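Local coordinates for protein UDP-L-Rhamnose Synthase (PDB 7JID) that probably makes UDP-L-rhamnose with NADP(H) as cofactor, as a Rossmann-fold member of the RmlD-like family that holds the nucleotide sugar in a neighbouring pocket, at residues S187-M198 / F216-I227; I227-K236 / I281-F290. All coordinates share one frame; numbering follows the deposited sequence.

Contact 1 (187-198 with 216-227) is buried and pairs two loops that lead into helices 195-207 and 224-234; strand 212-215, an outermost strand of the six-stranded parallel Rossmann sheet, ends just before its second segment. Contact 2 (227-236 with 281-290) follows in series along the chain and packs the rest of helix 224-234 against helix 277-287 at the C-terminal end. Their centres lie about 14 Å apart. Ile-227 belongs to both, and Ile-194 of contact 1 also packs on Ile-281 and Val-284 of contact 2. Helix 224-234 thus contributes His-224 to the UDP-sugar pocket at its start and a helix-helix interface farther along.

Contact 1: S187-M198 / F216-I227; sequences SIPNSMTILDQM and FTNPGLVSHNEI. With AWU ([[(2~{R},3~{S},4~{R},5~{R})-5-[2,4-bis(oxidanylidene)pyrimidin-1-yl]-3,4-bis(oxidanyl)oxolan-2-yl]methoxy-oxidanyl-phosphoryl] [(2~{R},3~{R},4~{R},5~{R},6~{S})-6-methyl-3,4,5-tris(oxidanyl)oxan-2-yl] hydrogen phosphate), chain C.
His-224 and Asn-225 meet Ser-187 where two loops of this RmlD-like, Rossmann-type protein border the nucleotide-sugar pocket. Asn-225 N donates to Ser-187 OG (2.9 Å), while His-224 NE2 is hydrogen-bonded to ribose oxygen O3C of the bound UDP-sugar (2.8 Å), the ring meeting it near its own plane. Next comes a single antiparallel bridge, a hydrogen-bonded pair in which Asn-190 and Val-222 exchange both backbone bonds; Arg-163 and Asn-259 hold the Asn-190 amide. Met-192, its chain extended beyond CG, lies across Val-222, Met-192 CE 3.7 Å from Val-222 CG1, and faces the end of Ile-227. Two waters fill in between the loops, one joining Ser-191 OG and Thr-217 OG1 to Asn-218 O, the other Met-192 N to Asn-218 O and Gly-220 O. Ser-223 and Glu-226 form a capping box on helix 224-234. Asn-218 ties down the start of helix 195-207: ND2 donates to Gln-197 OE1, the two amide planes 72° apart, and also to Pro-275 O, while Asn-218 OD1 takes the N-H of N-cap Ile-194 almost head-on (OD1 to N 2.9 Å, C=O...N angle 162°). Alongside, Thr-193 OG1 donates to Phe-216 O at 2.7 Å.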
# COMPACT_ATOMS: atom_id res chain seq x y z
N SER A 187 -17.54 21.73 13.65
CA SER A 187 -16.48 22.32 14.51
C SER A 187 -15.95 21.27 15.50
O SER A 187 -16.65 20.84 16.43
CB SER A 187 -16.92 23.58 15.22
OG SER A 187 -15.87 24.22 15.94
N ILE A 188 -14.66 20.95 15.41
CA ILE A 188 -14.03 19.96 16.31
C ILE A 188 -12.60 20.44 16.58
O ILE A 188 -11.88 20.77 15.64
CB ILE A 188 -14.03 18.54 15.69
CG1 ILE A 188 -15.46 17.99 15.43
CG2 ILE A 188 -13.25 17.58 16.59
CD1 ILE A 188 -15.49 16.67 14.67
N PRO A 189 -12.14 20.45 17.86
CA PRO A 189 -10.75 20.82 18.17
C PRO A 189 -9.77 19.87 17.46
O PRO A 189 -9.93 18.65 17.54
CB PRO A 189 -10.66 20.74 19.69
CG PRO A 189 -12.09 20.92 20.14
CD PRO A 189 -12.90 20.21 19.09
N ASN A 190 -8.70 20.42 16.91
CA ASN A 190 -7.76 19.63 16.10
C ASN A 190 -6.36 20.24 16.12
O ASN A 190 -6.24 21.48 16.30
CB ASN A 190 -8.21 19.67 14.64
CG ASN A 190 -9.10 18.51 14.28
OD1 ASN A 190 -8.60 17.40 14.08
ND2 ASN A 190 -10.41 18.77 14.16
N SER A 191 -5.37 19.38 15.95
CA SER A 191 -3.98 19.77 15.66
C SER A 191 -3.90 20.20 14.21
O SER A 191 -4.30 19.40 13.31
CB SER A 191 -3.03 18.69 15.97
OG SER A 191 -2.91 18.46 17.37
N MET A 192 -3.31 21.35 13.96
CA MET A 192 -3.18 21.92 12.60
C MET A 192 -1.79 22.50 12.41
O MET A 192 -1.14 22.77 13.38
CB MET A 192 -4.24 22.98 12.29
CG MET A 192 -5.60 22.66 12.83
SD MET A 192 -6.85 23.73 12.09
CE MET A 192 -8.36 23.10 12.88
N THR A 193 -1.41 22.70 11.16
CA THR A 193 -0.06 23.15 10.73
C THR A 193 -0.18 24.50 10.04
O THR A 193 -0.79 24.57 8.98
CB THR A 193 0.55 22.14 9.76
OG1 THR A 193 0.66 20.86 10.38
CG2 THR A 193 1.96 22.52 9.35
N ILE A 194 0.42 25.55 10.63
CA ILE A 194 0.54 26.85 9.95
C ILE A 194 1.81 26.83 9.10
O ILE A 194 2.90 26.82 9.67
CB ILE A 194 0.50 28.04 10.92
CG1 ILE A 194 -0.82 28.02 11.72
CG2 ILE A 194 0.67 29.31 10.10
CD1 ILE A 194 -0.87 29.03 12.79
N LEU A 195 1.66 26.71 7.79
CA LEU A 195 2.82 26.46 6.91
C LEU A 195 3.75 27.67 6.91
O LEU A 195 4.94 27.46 6.84
CB LEU A 195 2.34 26.12 5.49
CG LEU A 195 1.72 24.74 5.31
CD1 LEU A 195 1.21 24.58 3.89
CD2 LEU A 195 2.70 23.63 5.65
N ASP A 196 3.22 28.89 7.02
CA ASP A 196 4.10 30.09 7.05
C ASP A 196 5.10 29.97 8.21
O ASP A 196 6.25 30.34 8.05
CB ASP A 196 3.29 31.38 7.11
CG ASP A 196 2.29 31.47 5.99
OD1 ASP A 196 2.61 32.12 4.97
OD2 ASP A 196 1.18 30.92 6.13
N GLN A 197 4.67 29.43 9.34
CA GLN A 197 5.48 29.28 10.55
C GLN A 197 6.35 28.03 10.49
O GLN A 197 7.49 28.06 11.04
CB GLN A 197 4.55 29.29 11.77
CG GLN A 197 3.96 30.67 11.98
CD GLN A 197 2.80 30.68 12.95
OE1 GLN A 197 2.63 29.73 13.70
NE2 GLN A 197 2.02 31.76 12.90
N MET A 198 5.88 26.95 9.89
CA MET A 198 6.54 25.65 10.11
C MET A 198 7.36 25.23 8.87
O MET A 198 8.19 24.36 9.03
CB MET A 198 5.52 24.61 10.57
CG MET A 198 4.84 25.06 11.85
SD MET A 198 3.92 23.74 12.71
CE MET A 198 5.30 22.76 13.29
N PHE A 216 4.02 17.28 13.28
CA PHE A 216 4.47 18.52 12.65
C PHE A 216 3.27 19.46 12.53
O PHE A 216 3.03 20.04 11.47
CB PHE A 216 5.19 18.24 11.35
CG PHE A 216 6.21 19.30 11.07
CD1 PHE A 216 7.39 19.34 11.80
CD2 PHE A 216 6.03 20.16 10.02
CE1 PHE A 216 8.34 20.31 11.49
CE2 PHE A 216 6.97 21.15 9.74
CZ PHE A 216 8.13 21.18 10.46
N THR A 217 2.60 19.63 13.65
CA THR A 217 1.53 20.62 13.85
C THR A 217 1.98 21.65 14.90
O THR A 217 2.84 21.34 15.75
CB THR A 217 0.24 19.93 14.27
OG1 THR A 217 0.59 19.08 15.37
CG2 THR A 217 -0.39 19.12 13.15
N ASN A 218 1.39 22.85 14.89
CA ASN A 218 1.61 23.84 15.97
C ASN A 218 1.10 23.22 17.26
O ASN A 218 0.13 22.45 17.25
CB ASN A 218 0.88 25.16 15.73
CG ASN A 218 1.38 25.99 14.56
OD1 ASN A 218 1.22 25.62 13.40
ND2 ASN A 218 2.00 27.12 14.90
N PRO A 219 1.79 23.46 18.38
CA PRO A 219 1.32 22.91 19.65
C PRO A 219 -0.15 23.26 19.94
O PRO A 219 -0.56 24.41 19.67
CB PRO A 219 2.28 23.48 20.67
CG PRO A 219 3.55 23.60 19.89
CD PRO A 219 3.13 24.09 18.49
N GLY A 220 -0.88 22.29 20.49
CA GLY A 220 -2.24 22.52 20.97
C GLY A 220 -3.32 22.35 19.91
O GLY A 220 -3.08 21.85 18.80
N LEU A 221 -4.55 22.63 20.33
CA LEU A 221 -5.78 22.40 19.57
C LEU A 221 -6.51 23.69 19.28
O LEU A 221 -6.53 24.59 20.14
CB LEU A 221 -6.69 21.50 20.42
CG LEU A 221 -6.21 20.07 20.64
CD1 LEU A 221 -7.14 19.38 21.64
CD2 LEU A 221 -6.11 19.31 19.31
N VAL A 222 -7.11 23.76 18.11
CA VAL A 222 -8.01 24.85 17.72
C VAL A 222 -9.19 24.22 17.01
O VAL A 222 -9.05 23.19 16.32
CB VAL A 222 -7.31 25.90 16.85
CG1 VAL A 222 -6.97 25.35 15.47
CG2 VAL A 222 -8.11 27.19 16.83
N SER A 223 -10.35 24.84 17.14
CA SER A 223 -11.56 24.38 16.42
C SER A 223 -11.87 25.31 15.26
O SER A 223 -11.45 26.46 15.25
CB SER A 223 -12.76 24.28 17.30
OG SER A 223 -13.17 25.57 17.68
N HIS A 224 -12.70 24.80 14.38
CA HIS A 224 -13.24 25.59 13.25
C HIS A 224 -13.95 26.81 13.83
O HIS A 224 -13.80 27.91 13.29
CB HIS A 224 -14.18 24.73 12.42
CG HIS A 224 -13.67 23.39 12.01
ND1 HIS A 224 -13.21 22.44 12.93
CD2 HIS A 224 -13.57 22.82 10.80
CE1 HIS A 224 -12.88 21.34 12.27
NE2 HIS A 224 -13.06 21.56 10.98
N ASN A 225 -14.74 26.62 14.88
CA ASN A 225 -15.47 27.76 15.47
C ASN A 225 -14.50 28.79 16.00
O ASN A 225 -14.77 29.99 15.85
CB ASN A 225 -16.44 27.29 16.53
CG ASN A 225 -17.71 26.68 15.98
OD1 ASN A 225 -17.95 26.67 14.78
ND2 ASN A 225 -18.48 26.12 16.90
N GLU A 226 -13.40 28.38 16.64
CA GLU A 226 -12.46 29.39 17.19
C GLU A 226 -11.85 30.20 16.03
O GLU A 226 -11.71 31.43 16.16
CB GLU A 226 -11.33 28.77 18.00
CG GLU A 226 -11.73 28.28 19.36
CD GLU A 226 -10.63 27.48 20.01
OE1 GLU A 226 -10.32 26.45 19.45
OE2 GLU A 226 -10.10 27.90 21.05
N ILE A 227 -11.52 29.54 14.91
CA ILE A 227 -10.92 30.21 13.73
C ILE A 227 -11.94 31.17 13.11
O ILE A 227 -11.58 32.35 12.92
CB ILE A 227 -10.44 29.20 12.68
CG1 ILE A 227 -9.28 28.37 13.22
CG2 ILE A 227 -10.04 29.95 11.39
CD1 ILE A 227 -9.02 27.17 12.38
PA AWU C . -11.81 18.90 3.62
O1A AWU C . -12.71 17.81 3.17
O2A AWU C . -11.87 20.24 2.91
O3A AWU C . -10.20 18.64 3.49
PB AWU C . -9.43 17.18 3.44
O1B AWU C . -9.82 16.20 4.58
O2B AWU C . -9.46 16.68 1.98
O3B AWU C . -7.98 17.72 3.82
C5' AWU C . -4.76 16.10 3.41
O5' AWU C . -5.86 16.97 3.26
C4' AWU C . -4.06 16.40 4.73
O4' AWU C . -3.03 15.42 5.02
C3' AWU C . -5.06 16.36 5.83
O3' AWU C . -4.47 16.92 6.97
C2' AWU C . -6.29 17.23 5.55
C1' AWU C . -6.83 17.00 4.21
N1 AWU C . -15.71 20.42 6.69
C2 AWU C . -16.81 21.11 7.17
O2 AWU C . -16.75 21.69 8.27
N3 AWU C . -17.89 21.26 6.34
C4 AWU C . -17.97 20.63 5.14
O4 AWU C . -19.02 20.84 4.42
C5 AWU C . -16.86 19.95 4.65
C6 AWU C . -15.75 19.76 5.48
C1C AWU C . -14.49 20.26 7.54
C2C AWU C . -13.93 18.84 7.67
C3C AWU C . -12.43 19.12 7.94
C4C AWU C . -12.22 20.37 7.15
C5C AWU C . -11.44 20.21 5.87
C6' AWU C . -3.87 16.38 2.20
O2' AWU C . -5.86 18.57 5.52
O2C AWU C . -14.55 18.21 8.77
O3C AWU C . -12.21 19.45 9.29
O4C AWU C . -13.49 20.89 6.77
O5C AWU C . -12.05 19.12 5.15
O HOH W 1 -0.63 19.89 17.86
O HOH W 2 -2.49 22.65 16.25

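Contact 2: I227-K236 / I281-F290; sequences ILSLIRDIHK and IREVVSKMKF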
# COMPACT_ATOMS: atom_id res chain seq x y z
N ILE A 227 -11.52 29.54 14.91
CA ILE A 227 -10.92 30.21 13.73
C ILE A 227 -11.94 31.17 13.11
O ILE A 227 -11.58 32.35 12.92
CB ILE A 227 -10.44 29.20 12.68
CG1 ILE A 227 -9.28 28.37 13.22
CG2 ILE A 227 -10.04 29.95 11.39
CD1 ILE A 227 -9.02 27.17 12.38
N LEU A 228 -13.17 30.74 12.91
CA LEU A 228 -14.17 31.62 12.25
C LEU A 228 -14.46 32.78 13.21
O LEU A 228 -14.68 33.85 12.72
CB LEU A 228 -15.42 30.83 11.88
CG LEU A 228 -15.16 29.84 10.76
CD1 LEU A 228 -16.28 28.82 10.67
CD2 LEU A 228 -14.93 30.56 9.44
N SER A 229 -14.53 32.51 14.51
CA SER A 229 -14.73 33.58 15.54
C SER A 229 -13.59 34.63 15.47
O SER A 229 -13.87 35.84 15.58
CB SER A 229 -14.90 32.99 16.91
OG SER A 229 -16.10 32.26 17.01
N LEU A 230 -12.32 34.24 15.28
CA LEU A 230 -11.24 35.25 15.11
C LEU A 230 -11.44 36.07 13.84
O LEU A 230 -11.21 37.28 13.88
CB LEU A 230 -9.90 34.56 15.08
CG LEU A 230 -9.40 34.06 16.42
CD1 LEU A 230 -8.19 33.17 16.22
CD2 LEU A 230 -9.07 35.24 17.34
N ILE A 231 -11.83 35.43 12.74
CA ILE A 231 -12.02 36.18 11.48
C ILE A 231 -13.14 37.18 11.71
O ILE A 231 -12.99 38.35 11.32
CB ILE A 231 -12.31 35.20 10.34
CG1 ILE A 231 -11.07 34.37 10.02
CG2 ILE A 231 -12.86 35.95 9.15
CD1 ILE A 231 -11.32 33.17 9.12
N ARG A 232 -14.21 36.75 12.37
CA ARG A 232 -15.36 37.63 12.65
C ARG A 232 -14.91 38.80 13.53
O ARG A 232 -15.18 39.98 13.18
CB ARG A 232 -16.47 36.87 13.36
CG ARG A 232 -17.70 37.69 13.73
CD ARG A 232 -18.60 36.92 14.68
NE ARG A 232 -17.88 36.64 15.90
CZ ARG A 232 -18.05 35.60 16.70
NH1 ARG A 232 -18.92 34.65 16.41
NH2 ARG A 232 -17.28 35.49 17.77
N ASP A 233 -14.24 38.49 14.63
CA ASP A 233 -13.92 39.46 15.71
C ASP A 233 -12.77 40.39 15.31
O ASP A 233 -12.71 41.50 15.88
CB ASP A 233 -13.63 38.72 17.01
CG ASP A 233 -14.86 38.05 17.56
OD1 ASP A 233 -15.97 38.45 17.18
OD2 ASP A 233 -14.72 37.17 18.41
N ILE A 234 -11.89 39.99 14.39
CA ILE A 234 -10.76 40.84 13.91
C ILE A 234 -11.21 41.64 12.67
O ILE A 234 -10.94 42.87 12.64
CB ILE A 234 -9.48 40.04 13.70
CG1 ILE A 234 -8.96 39.46 15.01
CG2 ILE A 234 -8.39 40.88 13.04
CD1 ILE A 234 -7.86 38.48 14.81
N HIS A 235 -11.90 41.03 11.71
CA HIS A 235 -12.15 41.65 10.39
C HIS A 235 -13.62 41.79 10.01
O HIS A 235 -13.95 42.78 9.31
CB HIS A 235 -11.48 40.82 9.30
CG HIS A 235 -10.00 40.82 9.37
ND1 HIS A 235 -9.24 41.97 9.24
CD2 HIS A 235 -9.14 39.80 9.57
CE1 HIS A 235 -7.97 41.67 9.33
NE2 HIS A 235 -7.87 40.32 9.51
N LYS A 236 -14.44 40.79 10.29
CA LYS A 236 -15.77 40.59 9.63
C LYS A 236 -16.88 40.47 10.67
O LYS A 236 -17.38 39.39 10.96
CB LYS A 236 -15.72 39.37 8.72
CG LYS A 236 -14.80 39.50 7.52
CD LYS A 236 -14.92 38.31 6.61
CE LYS A 236 -14.04 38.43 5.39
NZ LYS A 236 -14.53 39.46 4.45
N ILE A 281 -2.76 31.24 14.87
CA ILE A 281 -3.96 31.56 14.04
C ILE A 281 -4.28 33.05 14.24
O ILE A 281 -4.65 33.70 13.24
CB ILE A 281 -5.18 30.71 14.44
CG1 ILE A 281 -4.98 29.24 14.07
CG2 ILE A 281 -6.47 31.25 13.82
CD1 ILE A 281 -4.92 28.98 12.61
N ARG A 282 -4.24 33.55 15.47
CA ARG A 282 -4.49 34.99 15.69
C ARG A 282 -3.57 35.79 14.77
O ARG A 282 -4.07 36.74 14.10
CB ARG A 282 -4.20 35.39 17.14
CG ARG A 282 -4.40 36.88 17.40
CD ARG A 282 -4.40 37.20 18.88
NE ARG A 282 -5.22 36.27 19.64
CZ ARG A 282 -4.78 35.31 20.44
NH1 ARG A 282 -5.64 34.54 21.07
NH2 ARG A 282 -3.49 35.12 20.62
N GLU A 283 -2.31 35.41 14.72
CA GLU A 283 -1.29 36.09 13.87
C GLU A 283 -1.75 35.98 12.42
O GLU A 283 -1.85 37.04 11.74
CB GLU A 283 0.13 35.59 14.16
CG GLU A 283 1.16 36.18 13.20
CD GLU A 283 2.63 35.86 13.47
OE1 GLU A 283 2.95 35.43 14.59
OE2 GLU A 283 3.45 36.04 12.54
N VAL A 284 -2.04 34.77 11.94
CA VAL A 284 -2.45 34.52 10.52
C VAL A 284 -3.66 35.37 10.17
O VAL A 284 -3.63 36.03 9.10
CB VAL A 284 -2.72 33.01 10.29
CG1 VAL A 284 -3.49 32.69 9.01
CG2 VAL A 284 -1.40 32.27 10.30
N VAL A 285 -4.73 35.29 10.96
CA VAL A 285 -5.99 36.02 10.66
C VAL A 285 -5.71 37.54 10.63
O VAL A 285 -6.28 38.21 9.74
CB VAL A 285 -7.10 35.66 11.66
CG1 VAL A 285 -8.31 36.57 11.50
CG2 VAL A 285 -7.48 34.20 11.47
N SER A 286 -4.87 38.04 11.53
CA SER A 286 -4.57 39.51 11.61
C SER A 286 -3.98 40.00 10.28
O SER A 286 -4.27 41.16 9.89
CB SER A 286 -3.70 39.83 12.79
OG SER A 286 -2.33 39.48 12.57
N LYS A 287 -3.26 39.12 9.56
CA LYS A 287 -2.48 39.45 8.35
C LYS A 287 -3.25 39.13 7.06
O LYS A 287 -2.78 39.52 5.98
CB LYS A 287 -1.16 38.70 8.37
CG LYS A 287 -0.23 39.11 9.49
CD LYS A 287 0.98 38.24 9.65
CE LYS A 287 1.94 38.77 10.69
NZ LYS A 287 3.27 38.14 10.55
N MET A 288 -4.38 38.43 7.17
CA MET A 288 -5.12 37.82 6.03
C MET A 288 -5.83 38.90 5.23
O MET A 288 -6.45 39.75 5.86
CB MET A 288 -6.23 36.89 6.52
CG MET A 288 -5.81 35.52 6.62
SD MET A 288 -7.25 34.49 6.85
CE MET A 288 -6.32 32.98 6.59
N LYS A 289 -5.80 38.75 3.90
CA LYS A 289 -6.71 39.40 2.93
C LYS A 289 -7.90 38.49 2.62
O LYS A 289 -7.74 37.26 2.71
CB LYS A 289 -5.97 39.67 1.63
CG LYS A 289 -5.09 40.90 1.67
CD LYS A 289 -4.42 41.12 0.35
CE LYS A 289 -3.41 40.04 0.05
NZ LYS A 289 -2.48 40.49 -1.01
N PHE A 290 -9.03 39.09 2.25
CA PHE A 290 -10.27 38.38 1.83
C PHE A 290 -10.65 38.86 0.42
O PHE A 290 -10.91 40.03 0.15
CB PHE A 290 -11.35 38.57 2.88
CG PHE A 290 -10.92 38.11 4.25
CD1 PHE A 290 -11.16 36.82 4.69
CD2 PHE A 290 -10.25 38.98 5.10
CE1 PHE A 290 -10.75 36.41 5.95
CE2 PHE A 290 -9.82 38.56 6.34
CZ PHE A 290 -10.08 37.28 6.77
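Ile-231 and Val-285 sit at the closest backbone approach, CA to CA 6.1 Å, of two helices whose segments 227-234 and 281-287 run in broadly the same direction, crossing at -43° with axes 9.6 Å apart. Val-285 makes the middle of the interface: CG1, anti to the backbone N (chi1 171°), lies over the Ile-231 backbone, 3.8 Å from Ile-231 CG1, and also touches Ile-234 CD1. At the N-terminal end of the interface, Leu-230 CD1 presses on Ile-281 CG2 (3.5 Å), a methyl that Ile-227 CG1 reaches as well. Toward the C-terminal ends of the helices the contact turns polar and aromatic. His-235 NE2 donates in its ring plane to Val-285 O (2.7 Å), which also accepts from Met-288 N on the opposite face of the carbonyl plane. Ile-234 CG2 covers one face of the imidazole, and Phe-290 turns an edge toward a face in an offset edge-to-face pair, planes 63° apart. Lys-236, extended through chi3, brings CE over the Phe-290 face, 3.6 Å from the centroid, a CH-pi contact. Together these features make an aliphatic helix-helix interface, finished by the C-terminal tail crossing to the end of helix 224-234, where Phe-290 packs on Ile-231, His-235 and Lys-236.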